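Local coordinates for glutathione S-transferase delta (Bombyx mori, PDB 3VK9), which probably catalyses the conjugation of glutathione to electrophilic compounds, as a homodimeric delta-class glutathione transferase, at residues A[24-29]-A[76-81]; A[69-74]-A[154-159]; A[111-116]-A[171-176]. One frame throughout, in Å; residues are numbered along the deposited sequence.

How the contacts relate
From the N terminus, contact 1 closes a loop within the thioredoxin-like domain, joining the link between helix 12-24 and strand 29-32 to the C-terminal end of helix 67-78. Contact 2 starts earlier on that same helix and reaches to the start of helix 156-167, tying the N-terminal domain to the helical one. Its segments alternate with those of contact 1, and the two touch where Leu24 and Leu26 pack on Leu74. Contact 3 opens on helix 89-119, inside the span of contact 2, and closes beyond it at 171-176, so these two also cross. Contacts 1 and 3 follow in series, their centres about 32 Å apart.

Contact 1 (A[24-29]-A[76-81]); sequences LNLNLN and NKYAKG
Leu24, at the end of helix 12-24, reaches with CD2 to the methyl of Ala79, CD2 to CB 3.8 Å. The same leucine packs on Leu74 and Val75 of helix 67-78, so its branches bridge the last turn of that helix and the residue just beyond it. Asn25 then turns the chain with a positive phi (51°) in a Schellman motif and leads it into Leu26, which carries the rest of the contact against Tyr78. With CG anti to its carbonyl carbon (chi1 -54°), Leu26 sends both branches to the phenol: CD1 lies 3.8 Å from CD2 of Tyr78, on the same side of the ring as the other branch, while its own CD2 lies over one face as a CH-pi contact, 4.2 Å from the centroid of the Tyr78 ring and 26° off its normal. The opposite face is occupied by Lys77 CG, 3.9 Å above the plane of the Tyr78 ring, and the ring is held between the two aliphatic chains. At its far end Lys77 NZ donates to Tyr78 OH over 3.1 Å and also forms a salt bridge with Asp59, which probably limits the movement of both side chains. An alanine at Leu26 would keep neither branch, and one ring face would probably lose its cover and Leu74 a neighbour. Further on, Asn29 enters its strand beside Leu5. The arrangement belongs to the beta-alpha-beta unit of the thioredoxin-like fold, strand 4-7, helix 12-24 and parallel strand 29-32, whose helix-to-strand link here packs against the end of helix 67-78.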
loop_
_atom_site.group_PDB
_atom_site.type_symbol
_atom_site.label_atom_id
_atom_site.label_comp_id
_atom_site.label_asym_id
_atom_site.label_seq_id
_atom_site.Cartn_x
_atom_site.Cartn_y
_atom_site.Cartn_z
ATOM N N LEU A 24 -18.382 -3.506 -11.611
ATOM C CA LEU A 24 -18.678 -4.931 -11.743
ATOM C C LEU A 24 -20.198 -5.217 -11.725
ATOM O O LEU A 24 -20.634 -6.356 -11.892
ATOM C CB LEU A 24 -17.998 -5.711 -10.612
ATOM C CG LEU A 24 -16.457 -5.737 -10.581
ATOM C CD1 LEU A 24 -15.924 -6.390 -9.294
ATOM C CD2 LEU A 24 -15.908 -6.441 -11.805
ATOM N N ASN A 25 -20.988 -4.173 -11.506
ATOM C CA ASN A 25 -22.430 -4.310 -11.289
ATOM C C ASN A 25 -22.775 -5.342 -10.207
ATOM O O ASN A 25 -23.622 -6.210 -10.414
ATOM C CB ASN A 25 -23.156 -4.640 -12.605
ATOM C CG ASN A 25 -24.674 -4.606 -12.458
ATOM O OD1 ASN A 25 -25.196 -3.872 -11.637
ATOM N ND2 ASN A 25 -25.377 -5.403 -13.254
ATOM N N LEU A 26 -22.100 -5.245 -9.063
ATOM C CA LEU A 26 -22.393 -6.069 -7.891
ATOM C C LEU A 26 -23.465 -5.455 -7.004
ATOM O O LEU A 26 -23.676 -4.251 -7.008
ATOM C CB LEU A 26 -21.150 -6.242 -7.020
ATOM C CG LEU A 26 -19.856 -6.764 -7.619
ATOM C CD1 LEU A 26 -18.852 -6.999 -6.470
ATOM C CD2 LEU A 26 -20.084 -8.036 -8.405
ATOM N N ASN A 27 -24.121 -6.297 -6.222
ATOM C CA ASN A 27 -25.035 -5.818 -5.198
ATOM C C ASN A 27 -24.523 -6.137 -3.800
ATOM O O ASN A 27 -24.845 -7.178 -3.232
ATOM C CB ASN A 27 -26.434 -6.406 -5.390
ATOM C CG ASN A 27 -27.409 -5.955 -4.304
ATOM O OD1 ASN A 27 -27.127 -5.024 -3.538
ATOM N ND2 ASN A 27 -28.568 -6.609 -4.239
ATOM N N LEU A 28 -23.735 -5.227 -3.244
ATOM C CA LEU A 28 -23.273 -5.345 -1.874
ATOM C C LEU A 28 -24.319 -4.843 -0.888
ATOM O O LEU A 28 -25.045 -3.898 -1.163
ATOM C CB LEU A 28 -21.998 -4.534 -1.680
ATOM C CG LEU A 28 -20.834 -4.875 -2.600
ATOM C CD1 LEU A 28 -19.752 -3.834 -2.414
ATOM C CD2 LEU A 28 -20.310 -6.280 -2.288
ATOM N N ASN A 29 -24.374 -5.474 0.275
ATOM C CA ASN A 29 -25.229 -4.992 1.335
ATOM C C ASN A 29 -24.500 -3.875 2.066
ATOM O O ASN A 29 -23.596 -4.130 2.852
ATOM C CB ASN A 29 -25.563 -6.123 2.297
ATOM C CG ASN A 29 -26.466 -5.674 3.425
ATOM O OD1 ASN A 29 -27.328 -4.811 3.236
ATOM N ND2 ASN A 29 -26.273 -6.255 4.610
ATOM N N ASN A 76 -11.275 -10.613 -8.594
ATOM C CA ASN A 76 -10.742 -11.980 -8.568
ATOM C C ASN A 76 -11.853 -12.980 -8.322
ATOM O O ASN A 76 -11.862 -14.074 -8.893
ATOM C CB ASN A 76 -9.661 -12.164 -7.478
ATOM C CG ASN A 76 -8.362 -11.417 -7.787
ATOM O OD1 ASN A 76 -8.076 -11.083 -8.946
ATOM N ND2 ASN A 76 -7.558 -11.162 -6.738
ATOM N N LYS A 77 -12.789 -12.587 -7.462
ATOM C CA LYS A 77 -13.920 -13.425 -7.102
ATOM C C LYS A 77 -14.959 -13.507 -8.208
ATOM O O LYS A 77 -15.321 -14.594 -8.620
ATOM C CB LYS A 77 -14.604 -12.911 -5.820
ATOM C CG LYS A 77 -15.696 -13.863 -5.334
ATOM C CD LYS A 77 -16.319 -13.448 -4.013
ATOM C CE LYS A 77 -17.299 -14.545 -3.555
ATOM N NZ LYS A 77 -18.222 -14.094 -2.494
ATOM N N TYR A 78 -15.459 -12.353 -8.656
ATOM C CA TYR A 78 -16.674 -12.305 -9.481
ATOM C C TYR A 78 -16.422 -12.171 -10.991
ATOM O O TYR A 78 -17.279 -12.517 -11.794
ATOM C CB TYR A 78 -17.577 -11.147 -9.023
ATOM C CG TYR A 78 -18.213 -11.355 -7.670
ATOM C CD1 TYR A 78 -19.268 -12.262 -7.501
ATOM C CD2 TYR A 78 -17.765 -10.652 -6.563
ATOM C CE1 TYR A 78 -19.852 -12.443 -6.283
ATOM C CE2 TYR A 78 -18.333 -10.838 -5.331
ATOM C CZ TYR A 78 -19.379 -11.727 -5.196
ATOM O OH TYR A 78 -19.939 -11.903 -3.964
ATOM N N ALA A 79 -15.257 -11.660 -11.374
ATOM C CA ALA A 79 -14.988 -11.388 -12.788
ATOM C C ALA A 79 -13.545 -11.659 -13.178
ATOM O O ALA A 79 -12.884 -10.815 -13.781
ATOM C CB ALA A 79 -15.376 -9.955 -13.144
ATOM N N LYS A 80 -13.064 -12.843 -12.805
ATOM C CA LYS A 80 -11.718 -13.277 -13.156
ATOM C C LYS A 80 -11.506 -13.084 -14.657
ATOM O O LYS A 80 -12.290 -13.563 -15.469
ATOM C CB LYS A 80 -11.505 -14.744 -12.765
ATOM C CG LYS A 80 -10.224 -15.349 -13.315
ATOM C CD LYS A 80 -10.208 -16.864 -13.161
ATOM C CE LYS A 80 -9.056 -17.492 -13.946
ATOM N NZ LYS A 80 -9.120 -17.174 -15.407
ATOM N N GLY A 81 -10.458 -12.350 -15.017
ATOM C CA GLY A 81 -10.182 -12.053 -16.414
ATOM C C GLY A 81 -10.702 -10.711 -16.911
ATOM O O GLY A 81 -10.581 -10.397 -18.096
#

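Contact 2 (A[69-74]-A[154-159]); sequences AIITYL and LTVADL
Ile71 and Val156 lie side by side, running in opposite senses, with CD1 of Ile71 3.8 Å from CB of Val156. The Ile71 CD1 methyl also rests on the backbone, 3.7 Å from Val156 O. Its chi1 of 66° sets CG1 between the backbone N and the carbonyl carbon, from where chi2 extends the chain across the first turn of helix 156-167. Beside this pair the methyls Thr72 CG2 and Val156 CG2 approach to 4.2 Å. Leu99 of helix 89-119 touches both Ile71 and Thr72, while Val95 packs on Val156. Behind the valine, Thr155 and Asp158 form a capping box. Thr155 N donates to Asp158 OD2 over 2.8 Å, nearly straight at 159° and on the anti lone pair; in return Thr155 OG1 accepts from Ala157 N at 3.2 Å, more bent. The other carboxylate oxygen, OD1, receives Trp184 NE1 and Val149 N, so three N-H groups grip this buried acid and would probably stabilise its charged form. Val156 opens this capped turn, so the box probably fixes its place against Ile71. A capping box at the start of this C-terminal-domain helix, beside the seam with the thioredoxin-like domain, is a familiar feature of the glutathione transferase fold.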
loop_
_atom_site.group_PDB
_atom_site.type_symbol
_atom_site.label_atom_id
_atom_site.label_comp_id
_atom_site.label_asym_id
_atom_site.label_seq_id
_atom_site.Cartn_x
_atom_site.Cartn_y
_atom_site.Cartn_z
ATOM N N ALA A 69 -7.103 -4.102 -1.201
ATOM C CA ALA A 69 -7.284 -5.555 -1.251
ATOM C C ALA A 69 -8.737 -5.953 -1.578
ATOM O O ALA A 69 -8.975 -6.991 -2.202
ATOM C CB ALA A 69 -6.839 -6.207 0.061
ATOM N N ILE A 70 -9.701 -5.148 -1.128
ATOM C CA ILE A 70 -11.113 -5.443 -1.382
ATOM C C ILE A 70 -11.431 -5.326 -2.880
ATOM O O ILE A 70 -12.121 -6.182 -3.459
ATOM C CB ILE A 70 -12.043 -4.471 -0.615
ATOM C CG1 ILE A 70 -11.954 -4.688 0.897
ATOM C CG2 ILE A 70 -13.495 -4.588 -1.144
ATOM C CD1 ILE A 70 -12.621 -3.562 1.758
ATOM N N ILE A 71 -10.950 -4.260 -3.512
ATOM C CA ILE A 71 -11.295 -4.034 -4.912
ATOM C C ILE A 71 -10.691 -5.102 -5.820
ATOM O O ILE A 71 -11.324 -5.526 -6.785
ATOM C CB ILE A 71 -10.947 -2.592 -5.413
ATOM C CG1 ILE A 71 -9.431 -2.365 -5.430
ATOM C CG2 ILE A 71 -11.662 -1.541 -4.553
ATOM C CD1 ILE A 71 -8.998 -0.917 -5.672
ATOM N N THR A 72 -9.480 -5.547 -5.522
ATOM C CA THR A 72 -8.909 -6.616 -6.338
ATOM C C THR A 72 -9.612 -7.933 -5.999
ATOM O O THR A 72 -9.838 -8.755 -6.885
ATOM C CB THR A 72 -7.387 -6.731 -6.207
ATOM O OG1 THR A 72 -7.031 -7.058 -4.856
ATOM C CG2 THR A 72 -6.691 -5.411 -6.622
ATOM N N TYR A 73 -9.982 -8.121 -4.727
ATOM C CA TYR A 73 -10.761 -9.305 -4.339
ATOM C C TYR A 73 -12.104 -9.442 -5.090
ATOM O O TYR A 73 -12.470 -10.531 -5.516
ATOM C CB TYR A 73 -11.046 -9.309 -2.840
ATOM C CG TYR A 73 -12.006 -10.405 -2.391
ATOM C CD1 TYR A 73 -11.612 -11.748 -2.385
ATOM C CD2 TYR A 73 -13.300 -10.102 -1.948
ATOM C CE1 TYR A 73 -12.465 -12.759 -1.945
ATOM C CE2 TYR A 73 -14.185 -11.131 -1.504
ATOM C CZ TYR A 73 -13.751 -12.448 -1.512
ATOM O OH TYR A 73 -14.574 -13.471 -1.085
ATOM N N LEU A 74 -12.832 -8.337 -5.230
ATOM C CA LEU A 74 -14.110 -8.324 -5.951
ATOM C C LEU A 74 -13.976 -8.783 -7.401
ATOM O O LEU A 74 -14.816 -9.541 -7.900
ATOM C CB LEU A 74 -14.771 -6.933 -5.886
ATOM C CG LEU A 74 -15.192 -6.497 -4.473
ATOM C CD1 LEU A 74 -15.736 -5.074 -4.481
ATOM C CD2 LEU A 74 -16.211 -7.462 -3.868
ATOM N N LEU A 154 -9.812 1.178 -18.365
ATOM C CA LEU A 154 -10.145 1.524 -16.990
ATOM C C LEU A 154 -9.798 0.333 -16.078
ATOM O O LEU A 154 -10.130 -0.813 -16.392
ATOM C CB LEU A 154 -11.632 1.838 -16.876
ATOM C CG LEU A 154 -12.132 2.276 -15.494
ATOM C CD1 LEU A 154 -11.859 3.758 -15.289
ATOM C CD2 LEU A 154 -13.614 1.969 -15.346
ATOM N N THR A 155 -9.116 0.598 -14.969
ATOM C CA THR A 155 -8.810 -0.476 -13.999
ATOM C C THR A 155 -9.099 -0.054 -12.556
ATOM O O THR A 155 -9.343 1.119 -12.270
ATOM C CB THR A 155 -7.343 -0.938 -14.081
ATOM O OG1 THR A 155 -6.478 0.115 -13.630
ATOM C CG2 THR A 155 -6.965 -1.342 -15.520
ATOM N N VAL A 156 -9.066 -1.015 -11.640
ATOM C CA VAL A 156 -9.251 -0.688 -10.244
ATOM C C VAL A 156 -8.238 0.362 -9.770
ATOM O O VAL A 156 -8.477 1.031 -8.765
ATOM C CB VAL A 156 -9.183 -1.949 -9.346
ATOM C CG1 VAL A 156 -10.421 -2.807 -9.558
ATOM C CG2 VAL A 156 -7.902 -2.737 -9.634
ATOM N N ALA A 157 -7.109 0.496 -10.474
ATOM C CA ALA A 157 -6.149 1.550 -10.151
ATOM C C ALA A 157 -6.709 2.954 -10.403
ATOM O O ALA A 157 -6.511 3.853 -9.592
ATOM C CB ALA A 157 -4.833 1.352 -10.907
ATOM N N ASP A 158 -7.382 3.152 -11.535
ATOM C CA ASP A 158 -8.055 4.431 -11.781
ATOM C C ASP A 158 -9.082 4.724 -10.670
ATOM O O ASP A 158 -9.178 5.832 -10.147
ATOM C CB ASP A 158 -8.744 4.428 -13.158
ATOM C CG ASP A 158 -7.763 4.208 -14.317
ATOM O OD1 ASP A 158 -6.975 5.131 -14.621
ATOM O OD2 ASP A 158 -7.790 3.120 -14.928
ATOM N N LEU A 159 -9.860 3.722 -10.310
ATOM C CA LEU A 159 -10.959 3.935 -9.386
ATOM C C LEU A 159 -10.462 4.291 -7.973
ATOM O O LEU A 159 -11.005 5.171 -7.305
ATOM C CB LEU A 159 -11.868 2.696 -9.359
ATOM C CG LEU A 159 -12.465 2.230 -10.695
ATOM C CD1 LEU A 159 -13.376 0.984 -10.504
ATOM C CD2 LEU A 159 -13.228 3.353 -11.366
#

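Contact 3 (A[111-116]-A[171-176]); sequences SDYFYP and SDIDFK
Tyr113 OH, in the all-helical C-terminal domain of the glutathione transferase fold, has two partners: it donates to Asp172 OD1 over 2.7 Å and is also hydrogen-bonded to Asn129 ND2 of helix 126-142. The bond to Asp172 thus joins helix 89-119 to the loop between helices 156-167 and 179-191. Asp172 offers the syn lone pair of OD1 and lies at the ring edge, in plane, the planes of carboxylate and ring 12° apart, nearly coplanar. Tyr113 has its CG anti to the backbone N (chi1 171°), which extends the ring from the helix toward this loop. Ile173 comes to the same ring obliquely, its CD1 3.7 Å from Tyr113 CE2. Ile173 in turn packs on Asn129, Gln133 and Leu136, so one residue wedges between two helices. Alongside, Phe114 receives Ser171 over one face: CB sits 3.7 Å from the centroid of the Phe114 ring in a CH-pi contact, offset toward the rim, with the closest approach 3.4 Å between Ser171 CB and Phe114 CE1, a tight fit. Phe206 and Val210 of helix 195-213 also pack on Phe114. The hydroxyl of Ser171 is bonded to Leu168 O and closes an ST turn, in which Ile173 N donates to Ser171 OG over 3.2 Å with an N-H...O angle of 168°.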
loop_
_atom_site.group_PDB
_atom_site.type_symbol
_atom_site.label_atom_id
_atom_site.label_comp_id
_atom_site.label_asym_id
_atom_site.label_seq_id
_atom_site.Cartn_x
_atom_site.Cartn_y
_atom_site.Cartn_z
ATOM N N SER A 111 -3.077 12.965 2.954
ATOM C CA SER A 111 -3.442 12.768 4.345
ATOM C C SER A 111 -2.524 13.575 5.270
ATOM O O SER A 111 -3.004 14.327 6.136
ATOM C CB SER A 111 -3.374 11.273 4.680
ATOM O OG SER A 111 -3.709 11.040 6.030
ATOM N N ASP A 112 -1.212 13.440 5.082
ATOM C CA ASP A 112 -0.237 14.124 5.949
ATOM C C ASP A 112 -0.389 15.635 5.910
ATOM O O ASP A 112 -0.213 16.333 6.921
ATOM C CB ASP A 112 1.204 13.743 5.584
ATOM C CG ASP A 112 1.561 12.327 6.014
ATOM O OD1 ASP A 112 0.780 11.719 6.781
ATOM O OD2 ASP A 112 2.624 11.824 5.585
ATOM N N TYR A 113 -0.722 16.138 4.730
ATOM C CA TYR A 113 -0.844 17.567 4.510
ATOM C C TYR A 113 -2.155 18.120 5.061
ATOM O O TYR A 113 -2.177 19.162 5.726
ATOM C CB TYR A 113 -0.776 17.852 3.002
ATOM C CG TYR A 113 -1.119 19.275 2.655
ATOM C CD1 TYR A 113 -0.310 20.321 3.085
ATOM C CD2 TYR A 113 -2.243 19.578 1.887
ATOM C CE1 TYR A 113 -0.609 21.632 2.773
ATOM C CE2 TYR A 113 -2.547 20.894 1.562
ATOM C CZ TYR A 113 -1.725 21.914 2.009
ATOM O OH TYR A 113 -2.008 23.234 1.700
ATOM N N PHE A 114 -3.239 17.400 4.779
ATOM C CA PHE A 114 -4.601 17.912 4.956
ATOM C C PHE A 114 -5.261 17.647 6.314
ATOM O O PHE A 114 -5.902 18.533 6.871
ATOM C CB PHE A 114 -5.496 17.382 3.832
ATOM C CG PHE A 114 -6.793 18.133 3.675
ATOM C CD1 PHE A 114 -6.809 19.510 3.652
ATOM C CD2 PHE A 114 -7.996 17.455 3.538
ATOM C CE1 PHE A 114 -8.004 20.204 3.500
ATOM C CE2 PHE A 114 -9.189 18.140 3.379
ATOM C CZ PHE A 114 -9.192 19.510 3.362
ATOM N N TYR A 115 -5.130 16.431 6.837
ATOM C CA TYR A 115 -5.905 16.047 8.018
ATOM C C TYR A 115 -5.453 16.707 9.325
ATOM O O TYR A 115 -6.269 16.917 10.219
ATOM C CB TYR A 115 -6.006 14.523 8.143
ATOM C CG TYR A 115 -6.835 13.884 7.038
ATOM C CD1 TYR A 115 -7.972 14.509 6.540
ATOM C CD2 TYR A 115 -6.478 12.663 6.492
ATOM C CE1 TYR A 115 -8.734 13.927 5.528
ATOM C CE2 TYR A 115 -7.232 12.072 5.485
ATOM C CZ TYR A 115 -8.356 12.711 5.004
ATOM O OH TYR A 115 -9.104 12.127 4.000
ATOM N N PRO A 116 -4.159 17.038 9.442
ATOM C CA PRO A 116 -3.768 17.901 10.560
ATOM C C PRO A 116 -4.507 19.243 10.533
ATOM O O PRO A 116 -4.849 19.763 11.595
ATOM C CB PRO A 116 -2.273 18.124 10.323
ATOM C CG PRO A 116 -1.828 16.886 9.613
ATOM C CD PRO A 116 -2.987 16.492 8.729
ATOM N N SER A 171 -9.608 20.651 -0.435
ATOM C CA SER A 171 -8.444 21.378 0.065
ATOM C C SER A 171 -8.021 22.456 -0.921
ATOM O O SER A 171 -8.724 22.743 -1.880
ATOM C CB SER A 171 -7.264 20.421 0.230
ATOM O OG SER A 171 -6.793 20.030 -1.057
ATOM N N ASP A 172 -6.844 23.020 -0.686
ATOM C CA ASP A 172 -6.306 24.054 -1.558
ATOM C C ASP A 172 -5.294 23.527 -2.585
ATOM O O ASP A 172 -4.556 24.301 -3.196
ATOM C CB ASP A 172 -5.711 25.206 -0.734
ATOM C CG ASP A 172 -4.434 24.813 0.009
ATOM O OD1 ASP A 172 -4.083 23.621 0.052
ATOM O OD2 ASP A 172 -3.785 25.716 0.570
ATOM N N ILE A 173 -5.265 22.215 -2.789
ATOM C CA ILE A 173 -4.381 21.652 -3.795
ATOM C C ILE A 173 -5.060 21.677 -5.161
ATOM O O ILE A 173 -6.062 20.986 -5.396
ATOM C CB ILE A 173 -3.957 20.214 -3.453
ATOM C CG1 ILE A 173 -3.226 20.173 -2.106
ATOM C CG2 ILE A 173 -3.070 19.655 -4.540
ATOM C CD1 ILE A 173 -1.924 20.962 -2.074
ATOM N N ASP A 174 -4.518 22.487 -6.061
ATOM C CA ASP A 174 -5.070 22.615 -7.400
ATOM C C ASP A 174 -4.468 21.520 -8.277
ATOM O O ASP A 174 -3.433 21.732 -8.895
ATOM C CB ASP A 174 -4.721 23.997 -7.973
ATOM C CG ASP A 174 -5.300 24.220 -9.355
ATOM O OD1 ASP A 174 -6.225 23.472 -9.732
ATOM O OD2 ASP A 174 -4.842 25.144 -10.063
ATOM N N PHE A 175 -5.095 20.348 -8.318
ATOM C CA PHE A 175 -4.519 19.223 -9.066
ATOM C C PHE A 175 -4.798 19.319 -10.557
ATOM O O PHE A 175 -4.114 18.699 -11.370
ATOM C CB PHE A 175 -4.987 17.865 -8.528
ATOM C CG PHE A 175 -6.486 17.681 -8.534
ATOM C CD1 PHE A 175 -7.248 18.048 -7.435
ATOM C CD2 PHE A 175 -7.125 17.130 -9.629
ATOM C CE1 PHE A 175 -8.637 17.876 -7.440
ATOM C CE2 PHE A 175 -8.507 16.957 -9.648
ATOM C CZ PHE A 175 -9.265 17.320 -8.547
ATOM N N LYS A 176 -5.822 20.077 -10.918
ATOM C CA LYS A 176 -6.142 20.245 -12.328
ATOM C C LYS A 176 -5.089 21.049 -13.091
ATOM O O LYS A 176 -5.120 21.091 -14.332
ATOM C CB LYS A 176 -7.527 20.865 -12.491
ATOM C CG LYS A 176 -8.653 19.875 -12.212
ATOM C CD LYS A 176 -10.018 20.523 -12.424
ATOM C CE LYS A 176 -11.162 19.543 -12.169
ATOM N NZ LYS A 176 -12.491 20.168 -12.485
#